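Local atomic coordinates of 3',5'-cyclic-nucleotide phosphodiesterase 1 (Saccharomyces cerevisiae S288C, PDB entry 4OJX), a protein that is a class-II phosphodiesterase of the metallo-hydrolase/oxidoreductase clan, an enzyme that holds a pair of zinc ions in a two-sheet alpha/beta fold. Residues Thr7-Asn12 with Thr20-Leu25; Ile126-Leu131 with Cys242-Gln247; Leu277-Cys282 with Gly293-Ile298. All coordinates share one frame; numbering follows the deposited sequence.

Interaction 1 of 3, residues Thr7-Asn12 with Thr20-Leu25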
loop_
_atom_site.group_PDB
_atom_site.type_symbol
_atom_site.label_atom_id
_atom_site.label_comp_id
_atom_site.label_asym_id
_atom_site.label_seq_id
_atom_site.Cartn_x
_atom_site.Cartn_y
_atom_site.Cartn_z
ATOM N N THR A 7 -5.744 9.162 -15.703
ATOM C CA THR A 7 -6.461 8.282 -14.791
ATOM C C THR A 7 -5.912 8.485 -13.387
ATOM O O THR A 7 -4.720 8.306 -13.147
ATOM C CB THR A 7 -6.287 6.802 -15.166
ATOM O OG1 THR A 7 -6.513 6.614 -16.566
ATOM C CG2 THR A 7 -7.254 5.932 -14.373
ATOM N N ILE A 8 -6.776 8.881 -12.461
ATOM C CA ILE A 8 -6.351 9.099 -11.082
ATOM C C ILE A 8 -6.442 7.774 -10.337
ATOM O O ILE A 8 -7.523 7.357 -9.945
ATOM C CB ILE A 8 -7.209 10.176 -10.387
ATOM C CG1 ILE A 8 -7.270 11.439 -11.258
ATOM C CG2 ILE A 8 -6.676 10.440 -8.979
ATOM C CD1 ILE A 8 -8.212 12.512 -10.781
ATOM N N LEU A 9 -5.314 7.091 -10.177
ATOM C CA LEU A 9 -5.310 5.854 -9.399
ATOM C C LEU A 9 -5.252 6.130 -7.918
ATOM O O LEU A 9 -5.899 5.447 -7.131
ATOM C CB LEU A 9 -4.178 4.913 -9.811
ATOM C CG LEU A 9 -4.274 4.341 -11.225
ATOM C CD1 LEU A 9 -3.204 3.278 -11.410
ATOM C CD2 LEU A 9 -5.653 3.783 -11.563
ATOM N N GLY A 10 -4.481 7.137 -7.537
ATOM C CA GLY A 10 -4.332 7.482 -6.133
ATOM C C GLY A 10 -4.052 8.949 -5.971
ATOM O O GLY A 10 -3.207 9.510 -6.674
ATOM N N ALA A 11 -4.768 9.580 -5.049
ATOM C CA ALA A 11 -4.545 10.984 -4.746
ATOM C C ALA A 11 -4.514 11.242 -3.242
ATOM O O ALA A 11 -4.605 12.375 -2.814
ATOM C CB ALA A 11 -5.606 11.844 -5.421
ATOM N N ASN A 12 -4.349 10.184 -2.459
ATOM C CA ASN A 12 -4.351 10.252 -0.999
ATOM C C ASN A 12 -2.963 10.639 -0.499
ATOM O O ASN A 12 -1.987 10.009 -0.890
ATOM C CB ASN A 12 -4.761 8.860 -0.496
ATOM C CG ASN A 12 -4.640 8.677 1.000
ATOM O OD1 ASN A 12 -4.609 9.622 1.771
ATOM N ND2 ASN A 12 -4.569 7.418 1.408
ATOM N N THR A 20 -2.526 5.877 -2.507
ATOM C CA THR A 20 -1.521 6.939 -2.487
ATOM C C THR A 20 -1.074 7.263 -3.922
ATOM O O THR A 20 -1.503 6.607 -4.879
ATOM C CB THR A 20 -0.364 6.628 -1.517
ATOM O OG1 THR A 20 0.249 5.402 -1.880
ATOM C CG2 THR A 20 -0.871 6.521 -0.084
ATOM N N GLN A 21 -0.261 8.303 -4.063
ATOM C CA GLN A 21 -0.138 9.016 -5.334
ATOM C C GLN A 21 0.264 8.162 -6.532
ATOM O O GLN A 21 1.345 7.563 -6.559
ATOM C CB GLN A 21 0.847 10.178 -5.182
ATOM C CG GLN A 21 0.960 11.007 -6.447
ATOM C CD GLN A 21 1.336 12.443 -6.165
ATOM O OE1 GLN A 21 0.643 13.142 -5.429
ATOM N NE2 GLN A 21 2.419 12.904 -6.779
ATOM N N CYS A 22 -0.589 8.170 -7.558
ATOM C CA CYS A 22 -0.270 7.589 -8.864
ATOM C C CYS A 22 -1.265 8.070 -9.900
ATOM O O CYS A 22 -2.478 7.957 -9.687
ATOM C CB CYS A 22 -0.288 6.058 -8.815
ATOM S SG CYS A 22 0.107 5.302 -10.411
ATOM N N PHE A 23 -0.753 8.593 -11.016
ATOM C CA PHE A 23 -1.593 9.044 -12.124
ATOM C C PHE A 23 -1.150 8.334 -13.388
ATOM O O PHE A 23 0.048 8.279 -13.675
ATOM C CB PHE A 23 -1.460 10.561 -12.293
ATOM C CG PHE A 23 -1.514 11.314 -10.995
ATOM C CD1 PHE A 23 -2.666 11.321 -10.215
ATOM C CD2 PHE A 23 -0.396 11.994 -10.535
ATOM C CE1 PHE A 23 -2.700 12.002 -9.008
ATOM C CE2 PHE A 23 -0.430 12.690 -9.335
ATOM C CZ PHE A 23 -1.582 12.690 -8.567
ATOM N N ILE A 24 -2.099 7.805 -14.152
ATOM C CA ILE A 24 -1.791 7.195 -15.434
ATOM C C ILE A 24 -2.074 8.204 -16.536
ATOM O O ILE A 24 -3.093 8.898 -16.499
ATOM C CB ILE A 24 -2.654 5.930 -15.660
ATOM C CG1 ILE A 24 -2.430 4.901 -14.557
ATOM C CG2 ILE A 24 -2.459 5.357 -17.065
ATOM C CD1 ILE A 24 -1.011 4.427 -14.453
ATOM N N LEU A 25 -1.179 8.281 -17.518
ATOM C CA LEU A 25 -1.344 9.195 -18.650
ATOM C C LEU A 25 -1.352 8.440 -19.963
ATOM O O LEU A 25 -0.584 7.493 -20.151
ATOM C CB LEU A 25 -0.182 10.182 -18.711
ATOM C CG LEU A 25 0.229 10.934 -17.448
ATOM C CD1 LEU A 25 1.423 11.834 -17.733
ATOM C CD2 LEU A 25 -0.936 11.745 -16.916
HETATM O O HOH W 1 -4.942 7.600 -18.574
HETATM O O HOH W 2 0.675 9.791 -1.760
#
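Leu9 leans across Ile24, its CD1 methyl meeting Ile24 CG1 at 3.6 Å with the two side chains set at an oblique angle. The same methyl reaches Cys22, standing 4.0 Å from its SG. Leu9 CG lies beside its own backbone N (chi1 -66°), which carries the branched end back over Ile24. Thr7 meets Ile24 differently: the two side chains run alongside each other and point the same way, with their CB atoms 3.8 Å apart. Thr7, Leu9, Cys22 and Ile24 thus share one side of this antiparallel strand pair.

On the other side Ile8 is paired with Phe23. Ile8 CG2 comes to the edge of the ring, near its plane, at 4.3 Å from CE1, while the carbonyl oxygen of Gly10 approaches the ring obliquely.

The backbone shifts its register at Leu9. Thr7 and Ile24 exchange two hydrogen bonds, but Leu9 and Gly10 both stand against Cys22, the mark of a classic beta bulge. Cys22 O accepts Gly10 N at 3.1 Å, and Leu9 N adds a weak, bent bond to the same oxygen. Gly10 O takes Cys22 N in return. Beyond the bulge the backbones stay close, Thr20 O lying 3.2 Å from Gly10 CA in a CA-H...O contact, and a water joins Asn12 O to Gln21 N.

In the sheet, strand 4-8 runs between strands 365-368 and 22-27. Thr7 and Leu9 pack on Met50 of helix 44-53, which covers their face, and Ile24 also touches Leu35 and Ala37 of strand 35-38; Phe23 reaches Val241 of strand 238-242 in the second sheet.

Interaction 2 of 3, residues Ile126-Leu131 with Cys242-Gln247. With ZN (zinc ion), chain D; ZN (zinc ion), chain E; 5GP (guanosine-5'-monophosphate), chain C.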
loop_
_atom_site.group_PDB
_atom_site.type_symbol
_atom_site.label_atom_id
_atom_site.label_comp_id
_atom_site.label_asym_id
_atom_site.label_seq_id
_atom_site.Cartn_x
_atom_site.Cartn_y
_atom_site.Cartn_z
ATOM N N ILE A 126 8.897 8.861 -11.527
ATOM C CA ILE A 126 8.771 8.937 -10.077
ATOM C C ILE A 126 9.245 10.302 -9.613
ATOM O O ILE A 126 10.308 10.776 -10.032
ATOM C CB ILE A 126 9.560 7.796 -9.379
ATOM C CG1 ILE A 126 9.088 6.419 -9.864
ATOM C CG2 ILE A 126 9.446 7.896 -7.857
ATOM C CD1 ILE A 126 7.609 6.133 -9.682
ATOM N N THR A 127 8.447 10.941 -8.767
ATOM C CA THR A 127 8.775 12.282 -8.299
ATOM C C THR A 127 9.784 12.302 -7.158
ATOM O O THR A 127 10.643 13.174 -7.086
ATOM C CB THR A 127 7.522 13.073 -7.889
ATOM O OG1 THR A 127 6.904 12.466 -6.743
ATOM C CG2 THR A 127 6.527 13.192 -9.048
ATOM N N HIS A 128 9.649 11.349 -6.247
ATOM C CA HIS A 128 10.555 11.191 -5.119
ATOM C C HIS A 128 10.306 9.840 -4.513
ATOM O O HIS A 128 9.245 9.258 -4.742
ATOM C CB HIS A 128 10.432 12.350 -4.117
ATOM C CG HIS A 128 9.144 12.375 -3.311
ATOM N ND1 HIS A 128 7.916 12.555 -3.862
ATOM C CD2 HIS A 128 8.951 12.319 -1.934
ATOM C CE1 HIS A 128 6.988 12.599 -2.868
ATOM N NE2 HIS A 128 7.624 12.465 -1.693
ATOM N N PRO A 129 11.278 9.305 -3.753
ATOM C CA PRO A 129 11.199 7.907 -3.348
ATOM C C PRO A 129 10.526 7.656 -1.994
ATOM O O PRO A 129 10.652 6.568 -1.448
ATOM C CB PRO A 129 12.668 7.488 -3.337
ATOM C CG PRO A 129 13.363 8.731 -2.855
ATOM C CD PRO A 129 12.628 9.864 -3.521
ATOM N N HIS A 130 9.803 8.632 -1.449
ATOM C CA HIS A 130 8.999 8.332 -0.252
ATOM C C HIS A 130 8.074 7.188 -0.538
ATOM O O HIS A 130 7.518 7.076 -1.638
ATOM C CB HIS A 130 8.185 9.531 0.196
ATOM C CG HIS A 130 8.966 10.533 1.003
ATOM N ND1 HIS A 130 8.539 11.810 1.181
ATOM C CD2 HIS A 130 10.147 10.404 1.719
ATOM C CE1 HIS A 130 9.417 12.460 1.958
ATOM N NE2 HIS A 130 10.400 11.603 2.290
ATOM N N LEU A 131 7.901 6.330 0.459
ATOM C CA LEU A 131 7.248 5.045 0.243
ATOM C C LEU A 131 5.840 5.166 -0.359
ATOM O O LEU A 131 5.454 4.318 -1.162
ATOM C CB LEU A 131 7.251 4.240 1.543
ATOM C CG LEU A 131 6.875 2.759 1.460
ATOM C CD1 LEU A 131 7.726 1.943 2.422
ATOM C CD2 LEU A 131 5.390 2.557 1.714
ATOM N N CYS A 242 2.928 17.044 -10.489
ATOM C CA CYS A 242 3.881 17.415 -9.442
ATOM C C CYS A 242 4.069 16.356 -8.373
ATOM O O CYS A 242 3.124 15.674 -7.952
ATOM C CB CYS A 242 3.424 18.698 -8.741
ATOM S SG CYS A 242 3.130 20.104 -9.827
ATOM N N GLY A 243 5.302 16.264 -7.896
ATOM C CA GLY A 243 5.569 15.574 -6.646
ATOM C C GLY A 243 5.337 16.497 -5.463
ATOM O O GLY A 243 5.134 17.705 -5.639
ATOM N N ASP A 244 5.394 15.923 -4.259
ATOM C CA ASP A 244 5.205 16.654 -2.998
ATOM C C ASP A 244 6.170 17.851 -3.003
ATOM O O ASP A 244 7.299 17.748 -3.511
ATOM C CB ASP A 244 5.520 15.782 -1.746
ATOM C CG ASP A 244 4.684 14.470 -1.625
ATOM O OD1 ASP A 244 3.807 14.333 -2.547
ATOM O OD2 ASP A 244 4.970 13.597 -0.642
ATOM N N VAL A 245 5.750 18.965 -2.422
ATOM C CA VAL A 245 6.529 20.195 -2.539
ATOM C C VAL A 245 6.177 21.167 -1.426
ATOM O O VAL A 245 5.046 21.187 -0.926
ATOM C CB VAL A 245 6.318 20.841 -3.938
ATOM C CG1 VAL A 245 4.861 21.262 -4.140
ATOM C CG2 VAL A 245 7.262 22.023 -4.164
ATOM N N GLU A 246 7.166 21.974 -1.046
ATOM C CA GLU A 246 6.954 23.114 -0.148
ATOM C C GLU A 246 7.522 24.365 -0.807
ATOM O O GLU A 246 8.331 24.278 -1.728
ATOM C CB GLU A 246 7.645 22.881 1.199
ATOM C CG GLU A 246 9.154 22.744 1.090
ATOM C CD GLU A 246 9.879 22.734 2.426
ATOM O OE1 GLU A 246 11.122 22.638 2.394
ATOM O OE2 GLU A 246 9.221 22.805 3.487
ATOM N N GLN A 247 7.100 25.526 -0.322
ATOM C CA GLN A 247 7.720 26.782 -0.728
ATOM C C GLN A 247 9.229 26.702 -0.451
ATOM O O GLN A 247 9.656 26.137 0.557
ATOM C CB GLN A 247 7.093 27.938 0.058
ATOM C CG GLN A 247 7.675 29.314 -0.237
ATOM C CD GLN A 247 7.162 30.416 0.680
ATOM O OE1 GLN A 247 7.438 31.595 0.456
ATOM N NE2 GLN A 247 6.423 30.042 1.716
HETATM ZN ZN ZN D . 6.858 12.862 0.303
HETATM ZN ZN ZN E . 3.651 11.940 -0.494
HETATM P P 5GP C . 4.618 12.759 2.817
HETATM O O1P 5GP C . 3.975 13.622 3.819
HETATM O O2P 5GP C . 5.872 13.347 2.225
HETATM O O3P 5GP C . 3.619 12.296 1.792
HETATM O "O5'" 5GP C . 5.049 11.515 3.690
HETATM C "C5'" 5GP C . 5.976 11.746 4.807
HETATM C "C4'" 5GP C . 5.315 11.974 6.207
HETATM O "O4'" 5GP C . 6.347 12.194 7.204
HETATM C "C3'" 5GP C . 4.471 13.251 6.242
HETATM O "O3'" 5GP C . 3.090 12.894 6.331
HETATM C "C2'" 5GP C . 4.875 14.055 7.471
HETATM O "O2'" 5GP C . 3.735 14.243 8.342
HETATM C "C1'" 5GP C . 5.902 13.189 8.177
HETATM N N9 5GP C . 7.062 14.015 8.665
HETATM C C8 5GP C . 8.054 14.439 7.881
HETATM N N7 5GP C . 8.913 15.126 8.624
HETATM C C5 5GP C . 8.458 15.140 9.873
HETATM C C6 5GP C . 8.956 15.698 10.981
HETATM O O6 5GP C . 10.011 16.333 10.956
HETATM N N1 5GP C . 8.276 15.566 12.196
HETATM C C2 5GP C . 7.082 14.842 12.206
HETATM N N2 5GP C . 6.418 14.708 13.349
HETATM N N3 5GP C . 6.625 14.300 11.061
HETATM C C4 5GP C . 7.307 14.448 9.905
HETATM O O HOH W 3 5.444 11.443 0.275
#
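His128 and Asp244 meet through metal. Each binds the zinc ion of chain D at 2.2 Å, through His128 NE2 and Asp244 OD2. The 3.1 Å between His128 NE2 and Asp244 OD2 is the spacing of two ligands on one ion and not a hydrogen bond. The side chains cross at about a right angle, with ring and carboxylate planes 65° apart. His130 coordinates the same zinc through ND1, the other ring nitrogen. Asp244 OD2 bridges to the second zinc, chain E, at 2.1 Å, and water 3 also spans the pair. Two phosphate oxygens of guanosine-5'-monophosphate divide between the ions, O2P on the zinc of chain D and O3P on that of chain E. His213 completes the first site; Asp132, His133 and His326 complete the second.

The spacing of His128, His130, Asp132 and His133 is the HxHxDH signature of many members of the metallo-beta-lactamase superfamily, where an aspartate from a later loop often links the two metals, as Asp244 does here.

One hydrogen bond backs the first shell. His128 ND1 donates to Thr127 OG1 at 3.1 Å, nearly straight (164°) and only 7° out of the ring plane, which should limit the ring's rotation and help keep NE2 turned to the zinc.

Packing is tight where the Thr127 side chain meets the backbone of Gly243. Thr127 CB presses on Gly243 CA at 3.4 Å, closer than carbons usually sit, and Thr127 CG2 lies 3.5 Å from Gly243 N. Leu173 of the second subunit packs on Pro129 and His130.

Interaction 3 of 3, residues Leu277-Cys282 with Gly293-Ile298. With 5GP (guanosine-5'-monophosphate), chain C.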
loop_
_atom_site.group_PDB
_atom_site.type_symbol
_atom_site.label_atom_id
_atom_site.label_comp_id
_atom_site.label_asym_id
_atom_site.label_seq_id
_atom_site.Cartn_x
_atom_site.Cartn_y
_atom_site.Cartn_z
ATOM N N LEU A 277 -1.438 19.270 -11.849
ATOM C CA LEU A 277 -1.782 18.378 -10.745
ATOM C C LEU A 277 -0.777 18.638 -9.646
ATOM O O LEU A 277 0.391 18.280 -9.770
ATOM C CB LEU A 277 -1.733 16.913 -11.177
ATOM C CG LEU A 277 -2.984 16.320 -11.828
ATOM C CD1 LEU A 277 -3.318 17.019 -13.136
ATOM C CD2 LEU A 277 -2.819 14.817 -12.067
ATOM N N VAL A 278 -1.229 19.287 -8.581
ATOM C CA VAL A 278 -0.313 19.779 -7.565
ATOM C C VAL A 278 -0.941 19.588 -6.192
ATOM O O VAL A 278 -2.154 19.724 -6.026
ATOM C CB VAL A 278 0.082 21.265 -7.813
ATOM C CG1 VAL A 278 -1.146 22.169 -7.827
ATOM C CG2 VAL A 278 1.121 21.735 -6.801
ATOM N N GLU A 279 -0.112 19.295 -5.199
ATOM C CA GLU A 279 -0.632 19.012 -3.878
ATOM C C GLU A 279 -1.199 20.228 -3.158
ATOM O O GLU A 279 -0.764 21.369 -3.354
ATOM C CB GLU A 279 0.439 18.391 -2.986
ATOM C CG GLU A 279 1.572 19.325 -2.569
ATOM C CD GLU A 279 2.071 18.997 -1.182
ATOM O OE1 GLU A 279 3.140 18.366 -1.073
ATOM O OE2 GLU A 279 1.375 19.351 -0.203
ATOM N N CYS A 280 -2.153 19.951 -2.280
ATOM C CA CYS A 280 -2.387 20.815 -1.141
ATOM C C CYS A 280 -2.676 19.874 0.016
ATOM O O CYS A 280 -3.831 19.533 0.275
ATOM C CB CYS A 280 -3.532 21.794 -1.386
ATOM S SG CYS A 280 -3.562 23.124 -0.163
ATOM N N SER A 281 -1.622 19.412 0.684
ATOM C CA SER A 281 -1.778 18.348 1.679
ATOM C C SER A 281 -2.651 18.736 2.854
ATOM O O SER A 281 -3.359 17.893 3.397
ATOM C CB SER A 281 -0.422 17.900 2.222
ATOM O OG SER A 281 0.362 17.252 1.240
ATOM N N CYS A 282 -2.572 20.003 3.254
ATOM C CA CYS A 282 -3.157 20.460 4.515
ATOM C C CYS A 282 -4.037 21.680 4.317
ATOM O O CYS A 282 -3.787 22.478 3.406
ATOM C CB CYS A 282 -2.057 20.849 5.489
ATOM S SG CYS A 282 -0.908 19.522 5.855
ATOM N N GLY A 293 7.192 20.034 4.710
ATOM C CA GLY A 293 7.520 19.585 3.356
ATOM C C GLY A 293 6.381 19.712 2.352
ATOM O O GLY A 293 6.500 19.239 1.223
ATOM N N HIS A 294 5.284 20.360 2.752
ATOM C CA HIS A 294 4.054 20.380 1.958
ATOM C C HIS A 294 3.487 21.756 1.815
ATOM O O HIS A 294 4.027 22.727 2.368
ATOM C CB HIS A 294 3.010 19.467 2.596
ATOM C CG HIS A 294 3.369 18.016 2.541
ATOM N ND1 HIS A 294 3.519 17.353 1.377
ATOM C CD2 HIS A 294 3.615 17.103 3.550
ATOM C CE1 HIS A 294 3.845 16.082 1.634
ATOM N NE2 HIS A 294 3.905 15.930 2.967
ATOM N N LEU A 295 2.383 21.831 1.079
ATOM C CA LEU A 295 1.636 23.066 0.895
ATOM C C LEU A 295 0.351 23.082 1.705
ATOM O O LEU A 295 -0.239 22.041 2.005
ATOM C CB LEU A 295 1.311 23.305 -0.588
ATOM C CG LEU A 295 2.479 23.404 -1.567
ATOM C CD1 LEU A 295 1.960 23.514 -2.995
ATOM C CD2 LEU A 295 3.412 24.569 -1.255
ATOM N N SER A 296 -0.058 24.296 2.069
ATOM C CA SER A 296 -1.407 24.589 2.537
ATOM C C SER A 296 -1.979 25.617 1.560
ATOM O O SER A 296 -1.248 26.090 0.689
ATOM C CB SER A 296 -1.385 25.130 3.969
ATOM O OG SER A 296 -0.944 26.473 3.969
ATOM N N PRO A 297 -3.277 25.967 1.686
ATOM C CA PRO A 297 -3.864 26.814 0.653
ATOM C C PRO A 297 -3.173 28.158 0.428
ATOM O O PRO A 297 -3.072 28.589 -0.724
ATOM C CB PRO A 297 -5.310 26.990 1.134
ATOM C CG PRO A 297 -5.586 25.696 1.835
ATOM C CD PRO A 297 -4.317 25.464 2.601
ATOM N N ILE A 298 -2.683 28.809 1.484
ATOM C CA ILE A 298 -2.015 30.093 1.293
ATOM C C ILE A 298 -0.722 29.926 0.494
ATOM O O ILE A 298 -0.416 30.745 -0.375
ATOM C CB ILE A 298 -1.793 30.857 2.626
ATOM C CG1 ILE A 298 -1.161 32.236 2.376
ATOM C CG2 ILE A 298 -0.978 30.040 3.622
ATOM C CD1 ILE A 298 -1.993 33.140 1.487
HETATM P P 5GP C . 4.618 12.759 2.817
HETATM O O1P 5GP C . 3.975 13.622 3.819
HETATM O O2P 5GP C . 5.872 13.347 2.225
HETATM O O3P 5GP C . 3.619 12.296 1.792
HETATM O "O5'" 5GP C . 5.049 11.515 3.690
HETATM C "C5'" 5GP C . 5.976 11.746 4.807
HETATM C "C4'" 5GP C . 5.315 11.974 6.207
HETATM O "O4'" 5GP C . 6.347 12.194 7.204
HETATM C "C3'" 5GP C . 4.471 13.251 6.242
HETATM O "O3'" 5GP C . 3.090 12.894 6.331
HETATM C "C2'" 5GP C . 4.875 14.055 7.471
HETATM O "O2'" 5GP C . 3.735 14.243 8.342
HETATM C "C1'" 5GP C . 5.902 13.189 8.177
HETATM N N9 5GP C . 7.062 14.015 8.665
HETATM C C8 5GP C . 8.054 14.439 7.881
HETATM N N7 5GP C . 8.913 15.126 8.624
HETATM C C5 5GP C . 8.458 15.140 9.873
HETATM C C6 5GP C . 8.956 15.698 10.981
HETATM O O6 5GP C . 10.011 16.333 10.956
HETATM N N1 5GP C . 8.276 15.566 12.196
HETATM C C2 5GP C . 7.082 14.842 12.206
HETATM N N2 5GP C . 6.418 14.708 13.349
HETATM N N3 5GP C . 6.625 14.300 11.061
HETATM C C4 5GP C . 7.307 14.448 9.905
#
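Glu279 and His294 are joined by a nearly perfectly straight hydrogen bond, ND1 donating to OE1 at 2.7 Å and 177°. The acceptor uses its syn lone pair and lies in the imidazole plane, though carboxylate and ring are turned 46° against each other; OE1 also accepts Val245 N. Glu279 gets there by a folded chain: CG sits between its backbone N and carbonyl carbon (chi1 70°), and a bend at chi2 swings the carboxylate to the other segment.

The second oxygen, OE2, is gripped by three donors. Leu295 N arrives from above the carboxylate plane at 3.0 Å, Ser281 OG also from above at 2.7 Å, and Ser281 N on the anti side. This triple hold should pin the carboxylate's rotation and so position His294. Ser281 adds a CH-pi contact, its CB over the face of the imidazole, 4.2 Å from the centroid; its OG also bonds His326 ND1.

Away from the polar cluster, Cys280 SG lies against Pro297 CD at 3.7 Å, at the start of helix 297-311. Leu295 CD1 reaches Val278 CG2 more loosely.

His294 NE2 donates a very short hydrogen bond (2.5 Å) to O1P of guanosine-5'-monophosphate. Glu279, ending strand 273-279, thus backs His294, which comes from the loop before helix 297-311 and presents its other edge to the phosphate; this fits the metallo-beta-lactamase fold, whose active site lies at the strand ends.

Interactions 2 and 3 form one site, with interaction 1 adjoining it. The first two, with centres 11 Å apart, both touch guanosine-5'-monophosphate: the zinc ions of interaction 2 hold O2P and O3P, His294 of interaction 3 O1P. Two probable hydrogen bonds stitch them together, Cys242 N to Leu277 O at 2.9 Å and Val245 N to Glu279 OE1 at 3.0 Å. The centre of interaction 1 is 13 Å from that of interaction 2 and 16 Å from that of interaction 3. Its Gln21 side chain is about 6 Å from a zinc ion; Gln21 NE2, which also bonds Asp39, makes a probable hydrogen bond to Cys242 O at 3.1 Å. Phe23 CG packs 3.9 Å from Leu277 CD2.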